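Local coordinates for protein chromatin structure-remodeling complex subunit RSC2 (Saccharomyces cerevisiae, PDB 4BB7) that serves as a subunit of the RSC chromatin-remodelling complex, which acts in transcription regulation and nucleosome positioning, here represented by its BAH domain, at residues R79-Q91 and L125-F139. Residues are numbered along the deposited sequence; the frame is centred on the assembly and turned at random.
Sequences RLFYKNEVMKTGQ and LFVCEFRYNESDKIF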
ATOM      1  N   ARG A  79      30.725  11.943  10.876  1.00 16.69           N
ATOM      2  CA  ARG A  79      30.550  11.408   9.530  1.00 22.55           C
ATOM      3  C   ARG A  79      30.611  12.505   8.464  1.00 26.89           C
ATOM      4  O   ARG A  79      30.102  13.611   8.657  1.00 25.52           O
ATOM      5  CB  ARG A  79      29.246  10.611   9.411  1.00 26.01           C
ATOM      6  CG  ARG A  79      29.102   9.898   8.070  1.00 30.09           C
ATOM      7  CD  ARG A  79      28.134   8.721   8.125  1.00 26.63           C
ATOM      8  NE  ARG A  79      28.049   8.030   6.838  1.00 27.07           N
ATOM      9  CZ  ARG A  79      28.589   6.841   6.583  1.00 30.32           C
ATOM     10  NH1 ARG A  79      29.252   6.190   7.531  1.00 24.40           N
ATOM     11  NH2 ARG A  79      28.463   6.298   5.379  1.00 25.54           N
ATOM     12  N   LEU A  80      31.246  12.191   7.339  1.00 27.61           N
ATOM     13  CA  LEU A  80      31.359  13.130   6.231  1.00 28.63           C
ATOM     14  C   LEU A  80      30.438  12.718   5.087  1.00 29.61           C
ATOM     15  O   LEU A  80      30.069  11.548   4.966  1.00 28.56           O
ATOM     16  CB  LEU A  80      32.803  13.199   5.736  1.00 26.40           C
ATOM     17  CG  LEU A  80      33.814  13.738   6.745  1.00 30.43           C
ATOM     18  CD1 LEU A  80      35.237  13.590   6.224  1.00 24.21           C
ATOM     19  CD2 LEU A  80      33.494  15.190   7.079  1.00 28.22           C
ATOM     20  N   PHE A  81      30.074  13.684   4.250  1.00 23.94           N
ATOM     21  CA  PHE A  81      29.146  13.441   3.150  1.00 27.98           C
ATOM     22  C   PHE A  81      29.563  14.213   1.911  1.00 27.40           C
ATOM     23  O   PHE A  81      30.170  15.276   2.012  1.00 30.42           O
ATOM     24  CB  PHE A  81      27.728  13.869   3.539  1.00 25.31           C
ATOM     25  CG  PHE A  81      27.180  13.151   4.737  1.00 26.74           C
ATOM     26  CD1 PHE A  81      26.567  11.916   4.601  1.00 24.77           C
ATOM     27  CD2 PHE A  81      27.265  13.718   5.998  1.00 21.20           C
ATOM     28  CE1 PHE A  81      26.057  11.255   5.699  1.00 27.38           C
ATOM     29  CE2 PHE A  81      26.754  13.063   7.103  1.00 26.77           C
ATOM     30  CZ  PHE A  81      26.147  11.828   6.954  1.00 27.13           C
ATOM     31  N   TYR A  82      29.233  13.683   0.741  1.00 28.46           N
ATOM     32  CA  TYR A  82      29.463  14.411  -0.498  1.00 30.10           C
ATOM     33  C   TYR A  82      28.418  15.507  -0.631  1.00 30.16           C
ATOM     34  O   TYR A  82      27.366  15.454   0.010  1.00 28.12           O
ATOM     35  CB  TYR A  82      29.391  13.473  -1.705  1.00 29.76           C
ATOM     36  CG  TYR A  82      30.361  12.318  -1.626  1.00 26.18           C
ATOM     37  CD1 TYR A  82      31.706  12.492  -1.929  1.00 26.95           C
ATOM     38  CD2 TYR A  82      29.934  11.055  -1.241  1.00 28.22           C
ATOM     39  CE1 TYR A  82      32.598  11.437  -1.855  1.00 29.30           C
ATOM     40  CE2 TYR A  82      30.816   9.993  -1.164  1.00 29.92           C
ATOM     41  CZ  TYR A  82      32.146  10.190  -1.471  1.00 26.61           C
ATOM     42  OH  TYR A  82      33.023   9.137  -1.389  1.00 28.04           O
ATOM     43  N   LYS A  83      28.715  16.513  -1.445  1.00 32.81           N
ATOM     44  CA  LYS A  83      27.710  17.505  -1.786  1.00 31.10           C
ATOM     45  C   LYS A  83      26.624  16.811  -2.595  1.00 30.20           C
ATOM     46  O   LYS A  83      26.904  16.188  -3.620  1.00 31.86           O
ATOM     47  CB  LYS A  83      28.324  18.659  -2.582  1.00 33.32           C
ATOM     48  CG  LYS A  83      27.311  19.702  -3.026  1.00 26.84           C
ATOM     49  CD  LYS A  83      27.978  21.027  -3.351  1.00 38.01           C
ATOM     50  CE  LYS A  83      28.640  21.630  -2.117  1.00 40.37           C
ATOM     51  NZ  LYS A  83      29.218  22.982  -2.385  1.00 36.23           N
ATOM     52  N   ASN A  84      25.389  16.901  -2.116  1.00 29.21           N
ATOM     53  CA  ASN A  84      24.260  16.256  -2.775  1.00 27.22           C
ATOM     54  C   ASN A  84      24.239  14.738  -2.623  1.00 26.10           C
ATOM     55  O   ASN A  84      23.716  14.033  -3.485  1.00 25.53           O
ATOM     56  CB  ASN A  84      24.220  16.628  -4.256  1.00 24.96           C
ATOM     57  CG  ASN A  84      23.952  18.094  -4.475  1.00 29.45           C
ATOM     58  OD1 ASN A  84      23.097  18.691  -3.812  1.00 22.39           O
ATOM     59  ND2 ASN A  84      24.683  18.690  -5.410  1.00 29.39           N
ATOM     60  N   GLU A  85      24.800  14.237  -1.526  1.00 26.29           N
ATOM     61  CA  GLU A  85      24.798  12.799  -1.278  1.00 25.69           C
ATOM     62  C   GLU A  85      23.448  12.319  -0.772  1.00 24.56           C
ATOM     63  O   GLU A  85      22.791  13.007   0.008  1.00 20.85           O
ATOM     64  CB  GLU A  85      25.887  12.399  -0.278  1.00 28.62           C
ATOM     65  CG  GLU A  85      25.853  10.908   0.066  1.00 32.47           C
ATOM     66  CD  GLU A  85      26.995  10.461   0.967  1.00 33.56           C
ATOM     67  OE1 GLU A  85      27.935  11.253   1.195  1.00 29.04           O
ATOM     68  OE2 GLU A  85      26.945   9.305   1.445  1.00 26.90           O
ATOM     69  N   VAL A  86      23.041  11.136  -1.230  1.00 25.75           N
ATOM     70  CA  VAL A  86      21.855  10.464  -0.708  1.00 27.60           C
ATOM     71  C   VAL A  86      22.165   8.999  -0.400  1.00 26.66           C
ATOM     72  O   VAL A  86      23.105   8.425  -0.950  1.00 28.72           O
ATOM     73  CB  VAL A  86      20.657  10.533  -1.689  1.00 26.76           C
ATOM     74  CG1 VAL A  86      20.342  11.978  -2.048  1.00 24.73           C
ATOM     75  CG2 VAL A  86      20.934   9.708  -2.943  1.00 20.29           C
ATOM     76  N   MET A  87      21.372   8.405   0.485  1.00 25.13           N
ATOM     77  CA  MET A  87      21.514   6.996   0.828  1.00 26.34           C
ATOM     78  C   MET A  87      20.241   6.229   0.481  1.00 27.94           C
ATOM     79  O   MET A  87      19.140   6.759   0.615  1.00 26.64           O
ATOM     80  CB  MET A  87      21.825   6.828   2.320  1.00 27.97           C
ATOM     81  CG  MET A  87      23.272   7.102   2.713  1.00 26.52           C
ATOM     82  SD  MET A  87      23.718   8.845   2.651  1.00 31.65           S
ATOM     83  CE  MET A  87      22.521   9.549   3.780  1.00 28.95           C
ATOM     84  N   LYS A  88      20.400   4.983   0.038  1.00 25.85           N
ATOM     85  CA  LYS A  88      19.268   4.125  -0.298  1.00 26.73           C
ATOM     86  C   LYS A  88      18.674   3.474   0.947  1.00 27.92           C
ATOM     87  O   LYS A  88      19.402   3.020   1.833  1.00 25.44           O
ATOM     88  CB  LYS A  88      19.692   3.033  -1.283  1.00 30.03           C
ATOM     89  CG  LYS A  88      18.575   2.066  -1.651  1.00 22.87           C
ATOM     90  CD  LYS A  88      19.122   0.840  -2.356  1.00 22.68           C
ATOM     91  CE  LYS A  88      18.003   0.005  -2.940  1.00 22.53           C
ATOM     92  NZ  LYS A  88      17.031  -0.423  -1.902  1.00 26.37           N
ATOM     93  N   THR A  89      17.348   3.420   1.001  1.00 26.84           N
ATOM     94  CA  THR A  89      16.651   2.844   2.146  1.00 29.62           C
ATOM     95  C   THR A  89      15.800   1.637   1.757  1.00 24.01           C
ATOM     96  O   THR A  89      15.722   1.261   0.586  1.00 21.61           O
ATOM     97  CB  THR A  89      15.762   3.893   2.850  1.00 27.90           C
ATOM     98  OG1 THR A  89      14.683   4.277   1.990  1.00 20.17           O
ATOM     99  CG2 THR A  89      16.580   5.126   3.208  1.00 28.66           C
ATOM    100  N   GLY A  90      15.162   1.036   2.752  1.00 27.03           N
ATOM    101  CA  GLY A  90      14.281  -0.089   2.518  1.00 24.69           C
ATOM    102  C   GLY A  90      12.839   0.350   2.386  1.00 22.22           C
ATOM    103  O   GLY A  90      11.927  -0.467   2.464  1.00 23.77           O
ATOM    104  N   GLN A  91      12.634   1.647   2.179  1.00 24.51           N
ATOM    105  CA  GLN A  91      11.289   2.209   2.098  1.00 27.52           C
ATOM    106  C   GLN A  91      10.739   2.232   0.673  1.00 24.70           C
ATOM    107  O   GLN A  91      11.105   3.086  -0.131  1.00 30.92           O
ATOM    108  CB  GLN A  91      11.274   3.621   2.683  1.00 29.71           C
ATOM    109  CG  GLN A  91      11.687   3.687   4.143  1.00 28.63           C
ATOM    110  CD  GLN A  91      10.641   3.106   5.072  1.00 34.17           C
ATOM    111  OE1 GLN A  91       9.445   3.128   4.776  1.00 38.27           O
ATOM    112  NE2 GLN A  91      11.086   2.578   6.205  1.00 39.09           N
ATOM    113  N   LEU A 125      21.438  16.935  -9.415  1.00 32.27           N
ATOM    114  CA  LEU A 125      22.351  15.797  -9.443  1.00 28.14           C
ATOM    115  C   LEU A 125      22.741  15.338  -8.036  1.00 28.35           C
ATOM    116  O   LEU A 125      23.438  16.047  -7.312  1.00 30.32           O
ATOM    117  CB  LEU A 125      23.601  16.132 -10.262  1.00 19.82           C
ATOM    118  CG  LEU A 125      24.715  15.077 -10.275  1.00 30.89           C
ATOM    119  CD1 LEU A 125      24.166  13.688 -10.585  1.00 28.51           C
ATOM    120  CD2 LEU A 125      25.818  15.453 -11.259  1.00 27.40           C
ATOM    121  N   PHE A 126      22.274  14.151  -7.653  1.00 26.61           N
ATOM    122  CA  PHE A 126      22.653  13.551  -6.377  1.00 28.21           C
ATOM    123  C   PHE A 126      23.567  12.360  -6.639  1.00 27.70           C
ATOM    124  O   PHE A 126      23.552  11.791  -7.731  1.00 24.66           O
ATOM    125  CB  PHE A 126      21.422  13.067  -5.604  1.00 24.15           C
ATOM    126  CG  PHE A 126      20.356  14.112  -5.423  1.00 25.80           C
ATOM    127  CD1 PHE A 126      20.472  15.078  -4.439  1.00 22.84           C
ATOM    128  CD2 PHE A 126      19.219  14.104  -6.218  1.00 30.61           C
ATOM    129  CE1 PHE A 126      19.483  16.033  -4.263  1.00 27.78           C
ATOM    130  CE2 PHE A 126      18.223  15.057  -6.046  1.00 28.24           C
ATOM    131  CZ  PHE A 126      18.355  16.023  -5.070  1.00 23.65           C
ATOM    132  N   VAL A 127      24.356  11.980  -5.638  1.00 20.61           N
ATOM    133  CA  VAL A 127      25.189  10.790  -5.751  1.00 23.78           C
ATOM    134  C   VAL A 127      24.953   9.866  -4.568  1.00 23.67           C
ATOM    135  O   VAL A 127      24.730  10.320  -3.448  1.00 27.14           O
ATOM    136  CB  VAL A 127      26.695  11.132  -5.847  1.00 29.02           C
ATOM    137  CG1 VAL A 127      27.202  11.696  -4.532  1.00 25.17           C
ATOM    138  CG2 VAL A 127      27.499   9.899  -6.237  1.00 24.14           C
ATOM    139  N   CYS A 128      24.994   8.566  -4.827  1.00 28.08           N
ATOM    140  CA  CYS A 128      24.806   7.574  -3.779  1.00 26.64           C
ATOM    141  C   CYS A 128      25.962   6.583  -3.749  1.00 26.57           C
ATOM    142  O   CYS A 128      26.305   5.967  -4.762  1.00 26.44           O
ATOM    143  CB  CYS A 128      23.474   6.838  -3.962  1.00 24.86           C
ATOM    144  SG  CYS A 128      23.204   5.460  -2.815  1.00 26.49           S
ATOM    145  N   GLU A 129      26.568   6.446  -2.578  1.00 26.78           N
ATOM    146  CA  GLU A 129      27.585   5.431  -2.361  1.00 32.25           C
ATOM    147  C   GLU A 129      27.079   4.372  -1.384  1.00 27.35           C
ATOM    148  O   GLU A 129      27.278   3.175  -1.593  1.00 28.43           O
ATOM    149  CB  GLU A 129      28.867   6.061  -1.823  1.00 24.10           C
ATOM    150  CG  GLU A 129      30.008   5.077  -1.680  1.00 28.50           C
ATOM    151  CD  GLU A 129      31.234   5.704  -1.058  1.00 31.16           C
ATOM    152  OE1 GLU A 129      31.113   6.824  -0.527  1.00 38.88           O
ATOM    153  OE2 GLU A 129      32.317   5.079  -1.100  1.00 32.49           O
ATOM    154  N   PHE A 130      26.413   4.826  -0.326  1.00 26.98           N
ATOM    155  CA  PHE A 130      25.981   3.945   0.757  1.00 28.30           C
ATOM    156  C   PHE A 130      24.478   3.687   0.771  1.00 28.60           C
ATOM    157  O   PHE A 130      23.681   4.555   0.415  1.00 31.38           O
ATOM    158  CB  PHE A 130      26.388   4.540   2.107  1.00 23.31           C
ATOM    159  CG  PHE A 130      27.858   4.795   2.240  1.00 28.40           C
ATOM    160  CD1 PHE A 130      28.710   3.798   2.696  1.00 26.39           C
ATOM    161  CD2 PHE A 130      28.391   6.030   1.908  1.00 26.60           C
ATOM    162  CE1 PHE A 130      30.064   4.030   2.817  1.00 28.66           C
ATOM    163  CE2 PHE A 130      29.744   6.269   2.028  1.00 31.21           C
ATOM    164  CZ  PHE A 130      30.584   5.265   2.484  1.00 33.64           C
ATOM    165  N   ARG A 131      24.099   2.488   1.193  1.00 29.42           N
ATOM    166  CA  ARG A 131      22.716   2.211   1.554  1.00 27.90           C
ATOM    167  C   ARG A 131      22.585   2.321   3.070  1.00 27.73           C
ATOM    168  O   ARG A 131      23.565   2.152   3.800  1.00 25.81           O
ATOM    169  CB  ARG A 131      22.271   0.832   1.057  1.00 27.54           C
ATOM    170  CG  ARG A 131      23.199  -0.314   1.421  1.00 37.12           C
ATOM    171  CD  ARG A 131      22.634  -1.642   0.923  1.00 45.30           C
ATOM    172  NE  ARG A 131      23.537  -2.768   1.154  1.00 38.65           N
ATOM    173  CZ  ARG A 131      23.522  -3.530   2.242  1.00 41.82           C
ATOM    174  NH1 ARG A 131      22.650  -3.287   3.214  1.00 40.70           N
ATOM    175  NH2 ARG A 131      24.381  -4.534   2.362  1.00 42.84           N
ATOM    176  N   TYR A 132      21.375   2.613   3.537  1.00 29.33           N
ATOM    177  CA  TYR A 132      21.146   2.928   4.942  1.00 29.13           C
ATOM    178  C   TYR A 132      20.264   1.896   5.644  1.00 30.78           C
ATOM    179  O   TYR A 132      19.115   1.674   5.259  1.00 32.42           O
ATOM    180  CB  TYR A 132      20.531   4.326   5.053  1.00 28.68           C
ATOM    181  CG  TYR A 132      20.182   4.774   6.455  1.00 26.71           C
ATOM    182  CD1 TYR A 132      21.171   4.977   7.408  1.00 26.83           C
ATOM    183  CD2 TYR A 132      18.863   5.031   6.815  1.00 31.79           C
ATOM    184  CE1 TYR A 132      20.856   5.402   8.687  1.00 27.97           C
ATOM    185  CE2 TYR A 132      18.537   5.458   8.089  1.00 30.09           C
ATOM    186  CZ  TYR A 132      19.540   5.641   9.023  1.00 31.08           C
ATOM    187  OH  TYR A 132      19.225   6.066  10.294  1.00 30.16           O
ATOM    188  N   ASN A 133      20.816   1.267   6.677  1.00 27.83           N
ATOM    189  CA  ASN A 133      20.067   0.340   7.519  1.00 30.37           C
ATOM    190  C   ASN A 133      19.279   1.105   8.582  1.00 28.87           C
ATOM    191  O   ASN A 133      19.859   1.653   9.517  1.00 32.35           O
ATOM    192  CB  ASN A 133      21.033  -0.649   8.181  1.00 31.91           C
ATOM    193  CG  ASN A 133      20.333  -1.643   9.101  1.00 34.18           C
ATOM    194  OD1 ASN A 133      19.214  -1.414   9.560  1.00 33.06           O
ATOM    195  ND2 ASN A 133      21.007  -2.751   9.385  1.00 27.11           N
ATOM    196  N   GLU A 134      17.959   1.141   8.437  1.00 30.22           N
ATOM    197  CA  GLU A 134      17.105   1.889   9.360  1.00 32.26           C
ATOM    198  C   GLU A 134      16.927   1.209  10.715  1.00 27.49           C
ATOM    199  O   GLU A 134      16.507   1.833  11.685  1.00 23.04           O
ATOM    200  CB  GLU A 134      15.731   2.128   8.735  1.00 39.06           C
ATOM    201  CG  GLU A 134      15.700   3.217   7.686  1.00 34.39           C
ATOM    202  CD  GLU A 134      14.343   3.333   7.030  1.00 34.60           C
ATOM    203  OE1 GLU A 134      13.924   2.366   6.361  1.00 34.91           O
ATOM    204  OE2 GLU A 134      13.690   4.386   7.195  1.00 39.96           O
ATOM    205  N   SER A 135      17.232  -0.078  10.778  1.00 32.95           N
ATOM    206  CA  SER A 135      17.060  -0.828  12.011  1.00 30.03           C
ATOM    207  C   SER A 135      18.264  -0.671  12.940  1.00 31.19           C
ATOM    208  O   SER A 135      18.112  -0.381  14.125  1.00 30.81           O
ATOM    209  CB  SER A 135      16.809  -2.301  11.697  1.00 32.86           C
ATOM    210  OG  SER A 135      15.669  -2.447  10.865  1.00 36.47           O
ATOM    211  N   ASP A 136      19.462  -0.844  12.394  1.00 34.65           N
ATOM    212  CA  ASP A 136      20.677  -0.768  13.197  1.00 29.31           C
ATOM    213  C   ASP A 136      21.434   0.543  12.973  1.00 29.71           C
ATOM    214  O   ASP A 136      22.431   0.818  13.646  1.00 24.96           O
ATOM    215  CB  ASP A 136      21.577  -1.962  12.889  1.00 21.38           C
ATOM    216  CG  ASP A 136      20.830  -3.282  12.951  1.00 33.24           C
ATOM    217  OD1 ASP A 136      20.600  -3.786  14.073  1.00 38.16           O
ATOM    218  OD2 ASP A 136      20.474  -3.817  11.879  1.00 31.41           O
ATOM    219  N   LYS A 137      20.948   1.346  12.031  1.00 26.36           N
ATOM    220  CA  LYS A 137      21.596   2.602  11.675  1.00 23.89           C
ATOM    221  C   LYS A 137      23.006   2.353  11.143  1.00 26.79           C
ATOM    222  O   LYS A 137      23.964   3.015  11.540  1.00 23.42           O
ATOM    223  CB  LYS A 137      21.626   3.555  12.872  1.00 29.70           C
ATOM    224  CG  LYS A 137      20.290   3.675  13.603  1.00 28.93           C
ATOM    225  CD  LYS A 137      19.157   3.977  12.638  1.00 25.54           C
ATOM    226  CE  LYS A 137      17.851   4.209  13.378  1.00 30.64           C
ATOM    227  NZ  LYS A 137      17.469   3.044  14.223  1.00 34.46           N
ATOM    228  N   ILE A 138      23.116   1.386  10.240  1.00 29.16           N
ATOM    229  CA  ILE A 138      24.385   1.032   9.620  1.00 25.47           C
ATOM    230  C   ILE A 138      24.433   1.529   8.182  1.00 26.79           C
ATOM    231  O   ILE A 138      23.458   1.409   7.447  1.00 26.93           O
ATOM    232  CB  ILE A 138      24.582  -0.497   9.592  1.00 22.56           C
ATOM    233  CG1 ILE A 138      24.735  -1.045  11.008  1.00 23.56           C
ATOM    234  CG2 ILE A 138      25.790  -0.866   8.749  1.00 26.36           C
ATOM    235  CD1 ILE A 138      25.925  -0.478  11.751  1.00 30.10           C
ATOM    236  N   PHE A 139      25.570   2.091   7.787  1.00 26.69           N
ATOM    237  CA  PHE A 139      25.800   2.434   6.392  1.00 29.58           C
ATOM    238  C   PHE A 139      26.627   1.323   5.751  1.00 26.81           C
ATOM    239  O   PHE A 139      27.677   0.957   6.267  1.00 22.76           O
ATOM    240  CB  PHE A 139      26.551   3.764   6.272  1.00 26.42           C
ATOM    241  CG  PHE A 139      25.758   4.971   6.713  1.00 28.12           C
ATOM    242  CD1 PHE A 139      25.599   5.264   8.057  1.00 26.92           C
ATOM    243  CD2 PHE A 139      25.204   5.834   5.778  1.00 29.95           C
ATOM    244  CE1 PHE A 139      24.882   6.379   8.461  1.00 23.71           C
ATOM    245  CE2 PHE A 139      24.488   6.953   6.178  1.00 27.13           C
ATOM    246  CZ  PHE A 139      24.328   7.222   7.521  1.00 24.01           C
TER
HETATM  247  O   HOH W   1      29.458   3.013   7.531  1.00 28.21           O
HETATM  248  O   HOH W   2      26.476  15.479  -6.191  1.00 34.32           O
HETATM  249  O   HOH W   3      25.323   7.807   0.261  1.00 26.98           O
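Residues 84–89 run alongside 126–132, joined by two separate single parallel bridges, Glu85 with Val127 and Lys88 with Arg131, offset by one residue. In the first, Val127 N donates to Asn84 O and Val86 N to Val127 O (2.9 Å); in the second, Tyr132 N donates to Lys88 O (2.6 Å), while Lys88 N reaches Phe130 O weakly. A water spans the slip, donating to Val86 O and Glu85 OE2 and accepting from Phe130 N. The axes of strands 87–89 and 130–133 cross at -43°.

Among the side chains, Arg79 sits against two aromatic rings. Its guanidinium lies flat on Phe139, planes 17° apart and CZ 3.7 Å from the ring centroid, while its edge meets Phe130, NH2 over that ring's centre. CG of Arg79 stands anti to the backbone N (chi1 -173°), and the extended chain carries the cation over Phe139 and up to the face of Phe130; a salt bridge to Glu219 and a water shared with Phe139 O hold it further. Met87 brings CG to within 3.7 Å of Phe139 CE2 at the ring edge, its sulfur making a Met-aromatic contact. Replacing Phe139 with an alanine would probably cost Arg79 its stacking surface and leave a gap beside Met87. Tyr82 OH donates to Glu129 OE1 (3.1 Å) from above the carboxylate plane, and Glu129 OE2 pairs with Lys141. Gln91 NE2 binds Glu134 OE1 on its syn side (2.9 Å), the amide nearly perpendicular to the carboxylate; Glu134 OE2 takes Tyr68 OH.

The residues leading into strand 87–96, one edge of the six-stranded sheet, pair with strand 125–128 at the other edge, and the start of strand 87–96 pairs with the 130–141 hairpin, consistent with the curled, barrel-like β core of a BAH domain.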